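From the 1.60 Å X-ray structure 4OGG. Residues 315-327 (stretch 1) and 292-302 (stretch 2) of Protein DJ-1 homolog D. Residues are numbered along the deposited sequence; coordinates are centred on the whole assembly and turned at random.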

# COMPACT_ATOMS: atom_id res chain seq x y z
N GLN C 315 12.58 -4.45 -25.63
CA GLN C 315 13.89 -3.98 -25.20
C GLN C 315 14.91 -5.10 -25.35
O GLN C 315 16.08 -4.86 -25.64
CB GLN C 315 13.84 -3.52 -23.74
CG GLN C 315 13.00 -2.28 -23.50
CD GLN C 315 12.91 -1.90 -22.03
OE1 GLN C 315 12.55 -2.73 -21.20
NE2 GLN C 315 13.24 -0.65 -21.71
N ILE C 316 14.46 -6.33 -25.13
CA ILE C 316 15.34 -7.49 -25.25
C ILE C 316 15.71 -7.74 -26.71
O ILE C 316 16.87 -8.04 -27.02
CB ILE C 316 14.66 -8.76 -24.68
CG1 ILE C 316 14.38 -8.56 -23.18
CG2 ILE C 316 15.55 -9.97 -24.90
CD1 ILE C 316 13.55 -9.67 -22.57
N LEU C 317 14.73 -7.61 -27.60
CA LEU C 317 14.97 -7.82 -29.03
C LEU C 317 15.96 -6.78 -29.54
O LEU C 317 16.86 -7.10 -30.32
CB LEU C 317 13.65 -7.71 -29.80
CG LEU C 317 12.53 -8.66 -29.38
CD1 LEU C 317 11.37 -8.53 -30.36
CD2 LEU C 317 13.03 -10.09 -29.35
N ALA C 318 15.78 -5.54 -29.10
CA ALA C 318 16.66 -4.45 -29.51
C ALA C 318 18.09 -4.72 -29.05
O ALA C 318 19.04 -4.52 -29.80
CB ALA C 318 16.15 -3.14 -28.92
N ALA C 319 18.23 -5.18 -27.81
CA ALA C 319 19.55 -5.47 -27.25
C ALA C 319 20.19 -6.64 -27.98
O ALA C 319 21.42 -6.73 -28.09
CB ALA C 319 19.43 -5.77 -25.76
N ALA C 320 19.36 -7.55 -28.47
CA ALA C 320 19.84 -8.73 -29.19
C ALA C 320 20.23 -8.37 -30.62
O ALA C 320 20.83 -9.18 -31.32
CB ALA C 320 18.76 -9.81 -29.19
N GLY C 321 19.88 -7.16 -31.03
CA GLY C 321 20.21 -6.70 -32.37
C GLY C 321 19.43 -7.42 -33.46
O GLY C 321 19.83 -7.41 -34.63
N VAL C 322 18.32 -8.04 -33.09
CA VAL C 322 17.50 -8.77 -34.05
C VAL C 322 16.38 -7.93 -34.65
O VAL C 322 15.49 -8.46 -35.32
CB VAL C 322 16.88 -10.02 -33.39
CG1 VAL C 322 17.98 -10.95 -32.91
CG2 VAL C 322 15.99 -9.61 -32.23
N LEU C 323 16.43 -6.62 -34.43
CA LEU C 323 15.40 -5.73 -34.97
C LEU C 323 15.83 -5.00 -36.23
O LEU C 323 15.02 -4.30 -36.85
CB LEU C 323 14.97 -4.72 -33.91
CG LEU C 323 14.21 -5.28 -32.70
CD1 LEU C 323 13.87 -4.14 -31.75
CD2 LEU C 323 12.94 -5.98 -33.16
N LYS C 324 17.09 -5.15 -36.62
CA LYS C 324 17.59 -4.49 -37.82
C LYS C 324 16.81 -4.92 -39.05
O LYS C 324 16.73 -6.11 -39.37
CB LYS C 324 19.08 -4.77 -38.01
CG LYS C 324 19.98 -3.97 -37.09
CD LYS C 324 21.45 -4.17 -37.42
CE LYS C 324 21.91 -5.58 -37.06
NZ LYS C 324 21.81 -5.82 -35.60
N GLY C 325 16.23 -3.94 -39.75
CA GLY C 325 15.48 -4.23 -40.95
C GLY C 325 14.14 -4.90 -40.70
O GLY C 325 13.54 -5.46 -41.62
N ARG C 326 13.66 -4.84 -39.46
CA ARG C 326 12.38 -5.45 -39.12
C ARG C 326 11.35 -4.38 -38.75
O ARG C 326 11.71 -3.31 -38.26
CB ARG C 326 12.55 -6.44 -37.96
CG ARG C 326 13.57 -7.55 -38.24
CD ARG C 326 13.23 -8.31 -39.51
NE ARG C 326 12.01 -9.10 -39.38
CZ ARG C 326 11.95 -10.29 -38.78
NH1 ARG C 326 13.03 -10.83 -38.26
NH2 ARG C 326 10.79 -10.93 -38.72
N LYS C 327 10.08 -4.68 -38.98
CA LYS C 327 9.00 -3.76 -38.66
C LYS C 327 8.30 -4.24 -37.39
O LYS C 327 7.97 -5.42 -37.27
CB LYS C 327 7.98 -3.70 -39.80
CG LYS C 327 8.55 -3.29 -41.15
CD LYS C 327 7.44 -3.17 -42.19
CE LYS C 327 8.00 -2.90 -43.59
NZ LYS C 327 8.83 -4.03 -44.09
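Stretch 2 (292-302) HVLNIVKEFMN

Not one direct hydrogen bond joins these two stretches; apart from a single bridging water, they are held together by the packing of side chains, across 492 Å² of buried surface counted on both sides. Stretch 2 is helical from His292 to Asn302, continuing a helix that begins earlier in the chain, and each backbone amide from Ile296 to Asn302 bonds to the carbonyl four residues before it. It passes the helix that holds Ile316 almost at right angles: the N-to-C directions differ by 84° (signed crossing angle -84°), and the axes approach to 9.2 Å. Helices crossed so steeply meet over a short patch, and here stretch 1, after leaving its helix, adds further contacts on stretch 2 through Val322 and Arg326.

The backbones come closest where Ala320 faces Leu294, with 5.1 Å between Ala320 CA and Leu294 CA. Small side chains suit this place. The CD2 methyl of Leu294, in an m,t rotamer, reaches in beside them: Leu294 CD2 is 3.9 Å from Ala319 CB and 4.0 Å from Ala320 CB, and it also lies 3.7 Å from Ile316 O. One turn further along stretch 2, Val297 points toward stretch 1 and is a hub of the packing. Val297 CG1 lies 3.4 Å from Leu317 CD2, 4.0 Å from Ala320 CB and 3.8 Å from Val322 CG2, while Val297 CG2 meets Ile316 CG2 at 3.8 Å. Branching at CB lets a short side chain present two methyls to different neighbours. The same Ile316 CG2 also lies 3.9 Å from Val293 CG1, so the branched residues Val293 and Val297, one turn apart, both pack on Ile316.

Gly321 then breaks the helix of stretch 1. Its phi of 69°, a value that favours glycine, belongs to a Schellman motif, in which Val322 N bonds back to Leu317 O at 3.3 Å and Gly321 N to Ala318 O at 3.0 Å. Beyond the motif, Val322 points toward stretch 2, and Val322 CB packs 3.7 Å from Met301 CG. Lys298 lies alongside with its chain fully extended beyond chi1; the aliphatic part makes the contact, Lys298 CE coming within 3.5 Å of Ala320 O.

A type II turn from Leu323 to Arg326, closed by Arg326 N to Leu323 O at 3.0 Å, brings the chain back to stretch 2. Gly325 again supplies a positive phi, 72°, as the third position of such a turn commonly requires. Arg326 points toward the helix, and Arg326 NH1 is 3.3 Å from Met301 CE, the methyl lying obliquely to the guanidinium. Methionine suits the site because its flexible, unbranched chain can fold, here with all three chi angles m, to touch both Val322 and Arg326. The water completes the contact: it donates to Met301 O and accepts from Arg326 NH1, both at 2.8 Å, linking a carbonyl near the end of stretch 2 to the arginine.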

# COMPACT_ATOMS: atom_id res chain seq x y z
N HIS C 292 22.80 -14.78 -21.97
CA HIS C 292 22.14 -16.05 -22.23
C HIS C 292 20.75 -15.83 -22.79
O HIS C 292 20.29 -16.58 -23.65
CB HIS C 292 22.07 -16.87 -20.94
CG HIS C 292 23.41 -17.22 -20.37
ND1 HIS C 292 23.56 -17.89 -19.17
CD2 HIS C 292 24.66 -16.98 -20.82
CE1 HIS C 292 24.85 -18.06 -18.92
NE2 HIS C 292 25.54 -17.51 -19.91
N VAL C 293 20.08 -14.78 -22.32
CA VAL C 293 18.74 -14.46 -22.79
C VAL C 293 18.81 -13.98 -24.24
O VAL C 293 17.99 -14.36 -25.07
CB VAL C 293 18.10 -13.34 -21.93
CG1 VAL C 293 16.81 -12.86 -22.59
CG2 VAL C 293 17.82 -13.87 -20.54
N LEU C 294 19.80 -13.15 -24.54
CA LEU C 294 19.97 -12.63 -25.88
C LEU C 294 20.25 -13.76 -26.87
O LEU C 294 19.77 -13.74 -28.00
CB LEU C 294 21.12 -11.62 -25.92
CG LEU C 294 20.97 -10.40 -25.00
CD1 LEU C 294 22.18 -9.49 -25.15
CD2 LEU C 294 19.70 -9.65 -25.33
N ASN C 295 21.00 -14.76 -26.42
CA ASN C 295 21.34 -15.91 -27.26
C ASN C 295 20.09 -16.67 -27.67
O ASN C 295 19.96 -17.12 -28.81
CB ASN C 295 22.30 -16.84 -26.51
CG ASN C 295 23.71 -16.29 -26.41
OD1 ASN C 295 24.53 -16.79 -25.65
ND2 ASN C 295 23.99 -15.25 -27.19
N ILE C 296 19.16 -16.82 -26.73
CA ILE C 296 17.90 -17.53 -26.99
C ILE C 296 17.09 -16.78 -28.04
O ILE C 296 16.50 -17.39 -28.93
CB ILE C 296 17.07 -17.67 -25.70
CG1 ILE C 296 17.83 -18.55 -24.70
CG2 ILE C 296 15.71 -18.27 -26.01
CD1 ILE C 296 17.20 -18.60 -23.32
N VAL C 297 17.05 -15.46 -27.93
CA VAL C 297 16.31 -14.64 -28.87
C VAL C 297 16.91 -14.74 -30.28
O VAL C 297 16.19 -14.86 -31.26
CB VAL C 297 16.31 -13.16 -28.44
CG1 VAL C 297 15.65 -12.30 -29.51
CG2 VAL C 297 15.56 -13.02 -27.12
N LYS C 298 18.24 -14.67 -30.36
CA LYS C 298 18.93 -14.75 -31.64
C LYS C 298 18.65 -16.09 -32.31
O LYS C 298 18.48 -16.17 -33.52
CB LYS C 298 20.43 -14.56 -31.44
CG LYS C 298 20.82 -13.20 -30.88
CD LYS C 298 22.32 -13.12 -30.62
CE LYS C 298 22.71 -11.78 -30.03
NZ LYS C 298 24.17 -11.71 -29.75
N GLU C 299 18.61 -17.14 -31.50
CA GLU C 299 18.35 -18.49 -32.00
C GLU C 299 16.98 -18.58 -32.65
O GLU C 299 16.85 -19.04 -33.78
CB GLU C 299 18.47 -19.50 -30.86
CG GLU C 299 18.42 -20.94 -31.32
CD GLU C 299 18.76 -21.91 -30.21
OE1 GLU C 299 19.85 -21.76 -29.61
OE2 GLU C 299 17.96 -22.82 -29.94
N PHE C 300 15.94 -18.15 -31.93
CA PHE C 300 14.58 -18.20 -32.47
C PHE C 300 14.46 -17.33 -33.71
O PHE C 300 13.80 -17.70 -34.68
CB PHE C 300 13.56 -17.73 -31.43
CG PHE C 300 13.18 -18.79 -30.43
CD1 PHE C 300 14.05 -19.14 -29.40
CD2 PHE C 300 11.95 -19.44 -30.53
CE1 PHE C 300 13.69 -20.12 -28.48
CE2 PHE C 300 11.59 -20.42 -29.62
CZ PHE C 300 12.46 -20.76 -28.59
N MET C 301 15.08 -16.16 -33.67
CA MET C 301 15.02 -15.24 -34.81
C MET C 301 15.73 -15.84 -36.02
O MET C 301 15.26 -15.69 -37.15
CB MET C 301 15.65 -13.90 -34.44
CG MET C 301 14.87 -13.11 -33.39
SD MET C 301 13.16 -12.75 -33.90
CE MET C 301 13.42 -11.41 -35.05
N ASN C 302 16.84 -16.53 -35.79
CA ASN C 302 17.58 -17.16 -36.88
C ASN C 302 16.82 -18.36 -37.43
O ASN C 302 16.74 -18.54 -38.64
CB ASN C 302 18.97 -17.59 -36.41
CG ASN C 302 19.87 -16.41 -36.10
OD1 ASN C 302 19.89 -15.43 -36.84
ND2 ASN C 302 20.62 -16.51 -35.01
O HOH W 1 13.69 -13.60 -38.23